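Local structure of putative NADH-flavin reductase (Streptococcus pneumoniae TIGR4, 4R01) at residues T111-L114 / L115-P118; P118-E122 / E123-L127. The protein is a putative NADH-flavin reductase with an NAD(P)-binding Rossmann fold, probably using NADH to reduce free flavin. All coordinates share one frame; numbering follows the deposited sequence.

Contacts 1 and 2 are consecutive parts of the connection between strand 94-98 and helix 125-138, sharing P118; their centres lie about 10 Å apart. Contact 1 (111-114 with 115-118) is buried: a short 3-10 turn in which backbone carbonyls receive amides and a threonine hydroxyl. Contact 2 (118-122 with 123-127) lies at the surface, where the chain enters the helix, and combines aromatic and proline packing with a lysine-glutamate salt bridge. They meet directly, L114 O lying 3.2 Å from F120 CD2. Both touch the second subunit, and both have packing partners on the third, so the connection lies at subunit interfaces.

Contact 1 (T111-L114 / L115-P118); sequences TTRL and LDTP
L114, L115 and R113 bury the most surface in this local contact. L114, L115 and D116 form a short 3-10 turn, with R113 O and T117 N as its outer bonding partners, in the connection that leads from strand 94-98 to helix 125-138 of the Rossmann fold. The evidence is two i to i+3 backbone bonds, the second weak. D116 N donates to R113 O at 2.7 Å. One residue on, T117 N makes its weak bond of 3.4 Å to L114 O.

The two leucines part company at this turn. L114 CB points away from 115-118, and its side chain packs on I106 and F172 of its own chain and on P118 of the second subunit. L115 reaches A128 and K129, so that the turn is seated against helix 125-138, where K129 also touches the side chain of D116.

At the entry to the turn, R113 and D116 meet mainly through backbone and carboxylate. With CG of D116 beside its own backbone N (chi1 -59°), the carboxylate folds back and OD2 receives R113 N in a weak bond of 3.4 Å. The guanidinium lies with its edge toward OD2, but NE stays 4.1 Å from it, too far for a salt bridge; the chain bends at chi3, and NH1 instead pairs with D136 on the helix.

T112 contributes its methyl, CG2 resting near D116 CB, while OG1 bonds T112 OG1 of the second subunit. At the far end, T117 OG1 stands between its own N and carbonyl carbon and donates to L114 O at 3.0 Å, from a position 19° off the carbonyl plane.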
loop_
_atom_site.group_PDB
_atom_site.type_symbol
_atom_site.label_atom_id
_atom_site.label_comp_id
_atom_site.label_asym_id
_atom_site.label_seq_id
_atom_site.Cartn_x
_atom_site.Cartn_y
_atom_site.Cartn_z
ATOM N N THR A 111 -2.902 -19.494 1.492
ATOM C CA THR A 111 -1.581 -20.073 1.699
ATOM C C THR A 111 -0.730 -19.175 2.590
ATOM O O THR A 111 0.076 -19.654 3.386
ATOM C CB THR A 111 -0.846 -20.300 0.366
ATOM O OG1 THR A 111 -0.655 -19.044 -0.296
ATOM C CG2 THR A 111 -1.649 -21.227 -0.536
ATOM N N THR A 112 -0.923 -17.867 2.453
ATOM C CA THR A 112 -0.137 -16.886 3.190
ATOM C C THR A 112 -1.034 -15.993 4.049
ATOM O O THR A 112 -2.129 -15.615 3.635
ATOM C CB THR A 112 0.701 -16.012 2.227
ATOM O OG1 THR A 112 1.568 -16.850 1.453
ATOM C CG2 THR A 112 1.538 -15.004 2.994
ATOM N N ARG A 113 -0.548 -15.633 5.213
ATOM C CA ARG A 113 -1.260 -14.801 6.144
ATOM C C ARG A 113 -0.525 -13.506 6.357
ATOM O O ARG A 113 0.631 -13.459 6.161
ATOM C CB ARG A 113 -1.440 -15.531 7.451
ATOM C CG ARG A 113 -2.354 -16.721 7.314
ATOM C CD ARG A 113 -2.429 -17.602 8.538
ATOM N NE ARG A 113 -1.151 -17.795 9.169
ATOM C CZ ARG A 113 -0.977 -18.561 10.221
ATOM N NH1 ARG A 113 -1.991 -19.186 10.751
ATOM N NH2 ARG A 113 0.206 -18.695 10.751
ATOM N N LEU A 114 -1.202 -12.484 6.841
ATOM C CA LEU A 114 -0.694 -11.119 6.906
ATOM C C LEU A 114 0.569 -11.060 7.701
ATOM O O LEU A 114 1.453 -10.291 7.436
ATOM C CB LEU A 114 -1.696 -10.207 7.572
ATOM C CG LEU A 114 -2.561 -9.382 6.678
ATOM C CD1 LEU A 114 -3.152 -10.273 5.633
ATOM C CD2 LEU A 114 -3.679 -8.785 7.482
ATOM N N LEU A 115 0.628 -11.937 8.663
ATOM C CA LEU A 115 1.722 -12.122 9.537
ATOM C C LEU A 115 2.995 -12.434 8.771
ATOM O O LEU A 115 4.075 -12.087 9.175
ATOM C CB LEU A 115 1.370 -13.369 10.280
ATOM C CG LEU A 115 1.710 -13.631 11.701
ATOM C CD1 LEU A 115 2.665 -14.756 11.600
ATOM C CD2 LEU A 115 2.383 -12.431 12.282
ATOM N N ASP A 116 2.846 -13.165 7.686
ATOM C CA ASP A 116 3.954 -13.698 6.932
ATOM C C ASP A 116 4.533 -12.831 5.832
ATOM O O ASP A 116 5.472 -13.214 5.237
ATOM C CB ASP A 116 3.540 -15.021 6.315
ATOM C CG ASP A 116 3.124 -16.033 7.322
ATOM O OD1 ASP A 116 3.785 -16.136 8.349
ATOM O OD2 ASP A 116 2.140 -16.739 7.057
ATOM N N THR A 117 3.958 -11.683 5.565
ATOM C CA THR A 117 4.377 -10.761 4.516
ATOM C C THR A 117 5.693 -10.077 4.882
ATOM O O THR A 117 5.962 -9.831 6.053
ATOM C CB THR A 117 3.298 -9.699 4.242
ATOM O OG1 THR A 117 3.126 -8.875 5.402
ATOM C CG2 THR A 117 1.981 -10.366 3.892
ATOM N N PRO A 118 6.524 -9.781 3.872
ATOM C CA PRO A 118 7.839 -9.166 4.088
ATOM C C PRO A 118 7.780 -7.821 4.811
ATOM O O PRO A 118 8.749 -7.451 5.472
ATOM C CB PRO A 118 8.374 -8.986 2.664
ATOM C CG PRO A 118 7.678 -10.030 1.871
ATOM C CD PRO A 118 6.303 -10.122 2.455
#

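Contact 2 (P118-E122 / E123-L127); sequences PDFPE and EFKPL
The side chains of F120 and F124 cross at about a right angle, F120 CE1 lying 3.5 Å from F124 CB, an approach to the ring that is oblique. It follows from the torsion of F120, whose CG is anti to the backbone N (chi1 -164°), which places CE1 against F124 CB and CD1 beside K125 CG, 3.9 Å away. The edge of the ring thus faces K125, with K125 N in the ring plane, while CD of the next residue, P121, lies over one face, offset toward the rim.

In F124, CG is anti to its carbonyl carbon and beside the backbone N (chi1 -74°), bringing CD2 to 3.4 Å from P121 CG; the proline approaches that ring obliquely. The same residue pair is tied through the backbone, F124 N donating to P121 O at 3.1 Å.

K125 is extended from CG outward and runs past F120 in the opposite sense, toward E122. The glutamate chain bends at chi2, and the two side chains close a salt bridge between NZ and OE2 at 2.6 Å. The ammonium comes from above the carboxylate plane, and K125 CD also comes close to OE2.

K125 N donates to E122 O at 3.1 Å and more weakly to P121 O. P126, with no N-H to give, places CD 3.3 Å from E122 O. F124 packs on Y69 of the third subunit, and F120 on E123 of that same subunit. Successive i to i+3 bonds, with a proline near the start of the helix, are typical of a turn leading into an alpha-helix, here helix 125-138 of the Rossmann fold.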
loop_
_atom_site.group_PDB
_atom_site.type_symbol
_atom_site.label_atom_id
_atom_site.label_comp_id
_atom_site.label_asym_id
_atom_site.label_seq_id
_atom_site.Cartn_x
_atom_site.Cartn_y
_atom_site.Cartn_z
ATOM N N PRO A 118 6.524 -9.781 3.872
ATOM C CA PRO A 118 7.839 -9.166 4.088
ATOM C C PRO A 118 7.780 -7.821 4.811
ATOM O O PRO A 118 8.749 -7.451 5.472
ATOM C CB PRO A 118 8.374 -8.986 2.664
ATOM C CG PRO A 118 7.678 -10.030 1.871
ATOM C CD PRO A 118 6.303 -10.122 2.455
ATOM N N ASP A 119 6.666 -7.106 4.696
ATOM C CA ASP A 119 6.565 -5.770 5.275
ATOM C C ASP A 119 5.895 -5.736 6.648
ATOM O O ASP A 119 5.775 -4.668 7.248
ATOM C CB ASP A 119 5.809 -4.841 4.323
ATOM C CG ASP A 119 6.738 -4.061 3.418
ATOM O OD1 ASP A 119 7.384 -3.112 3.908
ATOM O OD2 ASP A 119 6.824 -4.400 2.220
ATOM N N PHE A 120 5.457 -6.888 7.146
ATOM C CA PHE A 120 4.832 -6.936 8.465
ATOM C C PHE A 120 5.843 -6.540 9.538
ATOM O O PHE A 120 6.871 -7.198 9.697
ATOM C CB PHE A 120 4.262 -8.324 8.759
ATOM C CG PHE A 120 3.290 -8.341 9.904
ATOM C CD1 PHE A 120 3.725 -8.570 11.199
ATOM C CD2 PHE A 120 1.940 -8.115 9.688
ATOM C CE1 PHE A 120 2.832 -8.582 12.257
ATOM C CE2 PHE A 120 1.040 -8.125 10.742
ATOM C CZ PHE A 120 1.488 -8.359 12.028
ATOM N N PRO A 121 5.549 -5.457 10.274
ATOM C CA PRO A 121 6.475 -4.835 11.231
ATOM C C PRO A 121 6.958 -5.790 12.315
ATOM O O PRO A 121 6.151 -6.503 12.913
ATOM C CB PRO A 121 5.646 -3.697 11.836
ATOM C CG PRO A 121 4.232 -4.068 11.579
ATOM C CD PRO A 121 4.237 -4.790 10.272
ATOM N N GLU A 122 8.267 -5.791 12.551
ATOM C CA GLU A 122 8.902 -6.685 13.515
ATOM C C GLU A 122 8.275 -6.615 14.903
ATOM O O GLU A 122 8.047 -7.644 15.537
ATOM C CB GLU A 122 10.397 -6.370 13.618
ATOM C CG GLU A 122 11.283 -7.223 12.725
ATOM C CD GLU A 122 11.168 -8.705 13.033
ATOM O OE1 GLU A 122 10.987 -9.058 14.217
ATOM O OE2 GLU A 122 11.265 -9.519 12.088
ATOM N N GLU A 123 7.992 -5.403 15.366
ATOM C CA GLU A 123 7.494 -5.196 16.722
ATOM C C GLU A 123 6.098 -5.780 16.942
ATOM O O GLU A 123 5.664 -5.949 18.081
ATOM C CB GLU A 123 7.488 -3.703 17.063
ATOM C CG GLU A 123 8.847 -3.025 16.950
ATOM C CD GLU A 123 9.129 -2.500 15.553
ATOM O OE1 GLU A 123 8.307 -2.745 14.644
ATOM O OE2 GLU A 123 10.172 -1.838 15.365
ATOM N N PHE A 124 5.397 -6.088 15.857
ATOM C CA PHE A 124 4.057 -6.652 15.966
ATOM C C PHE A 124 4.100 -8.174 15.965
ATOM O O PHE A 124 3.176 -8.834 16.442
ATOM C CB PHE A 124 3.163 -6.160 14.823
ATOM C CG PHE A 124 2.722 -4.730 14.962
ATOM C CD1 PHE A 124 3.184 -3.938 16.004
ATOM C CD2 PHE A 124 1.833 -4.179 14.053
ATOM C CE1 PHE A 124 2.778 -2.625 16.131
ATOM C CE2 PHE A 124 1.421 -2.864 14.173
ATOM C CZ PHE A 124 1.895 -2.086 15.217
ATOM N N LYS A 125 5.185 -8.719 15.429
ATOM C CA LYS A 125 5.324 -10.161 15.248
ATOM C C LYS A 125 5.164 -11.015 16.517
ATOM O O LYS A 125 4.531 -12.066 16.455
ATOM C CB LYS A 125 6.672 -10.468 14.598
ATOM C CG LYS A 125 6.778 -9.969 13.171
ATOM C CD LYS A 125 8.071 -10.418 12.522
ATOM C CE LYS A 125 8.092 -10.058 11.045
ATOM N NZ LYS A 125 9.402 -10.381 10.419
ATOM N N PRO A 126 5.733 -10.587 17.664
ATOM C CA PRO A 126 5.564 -11.443 18.846
ATOM C C PRO A 126 4.106 -11.664 19.253
ATOM O O PRO A 126 3.716 -12.805 19.499
ATOM C CB PRO A 126 6.321 -10.680 19.935
ATOM C CG PRO A 126 7.359 -9.924 19.196
ATOM C CD PRO A 126 6.678 -9.487 17.931
ATOM N N LEU A 127 3.313 -10.599 19.318
ATOM C CA LEU A 127 1.900 -10.742 19.657
ATOM C C LEU A 127 1.143 -11.467 18.550
ATOM O O LEU A 127 0.344 -12.364 18.818
ATOM C CB LEU A 127 1.261 -9.377 19.918
ATOM C CG LEU A 127 -0.251 -9.401 20.166
ATOM C CD1 LEU A 127 -0.588 -10.289 21.360
ATOM C CD2 LEU A 127 -0.797 -7.993 20.367
#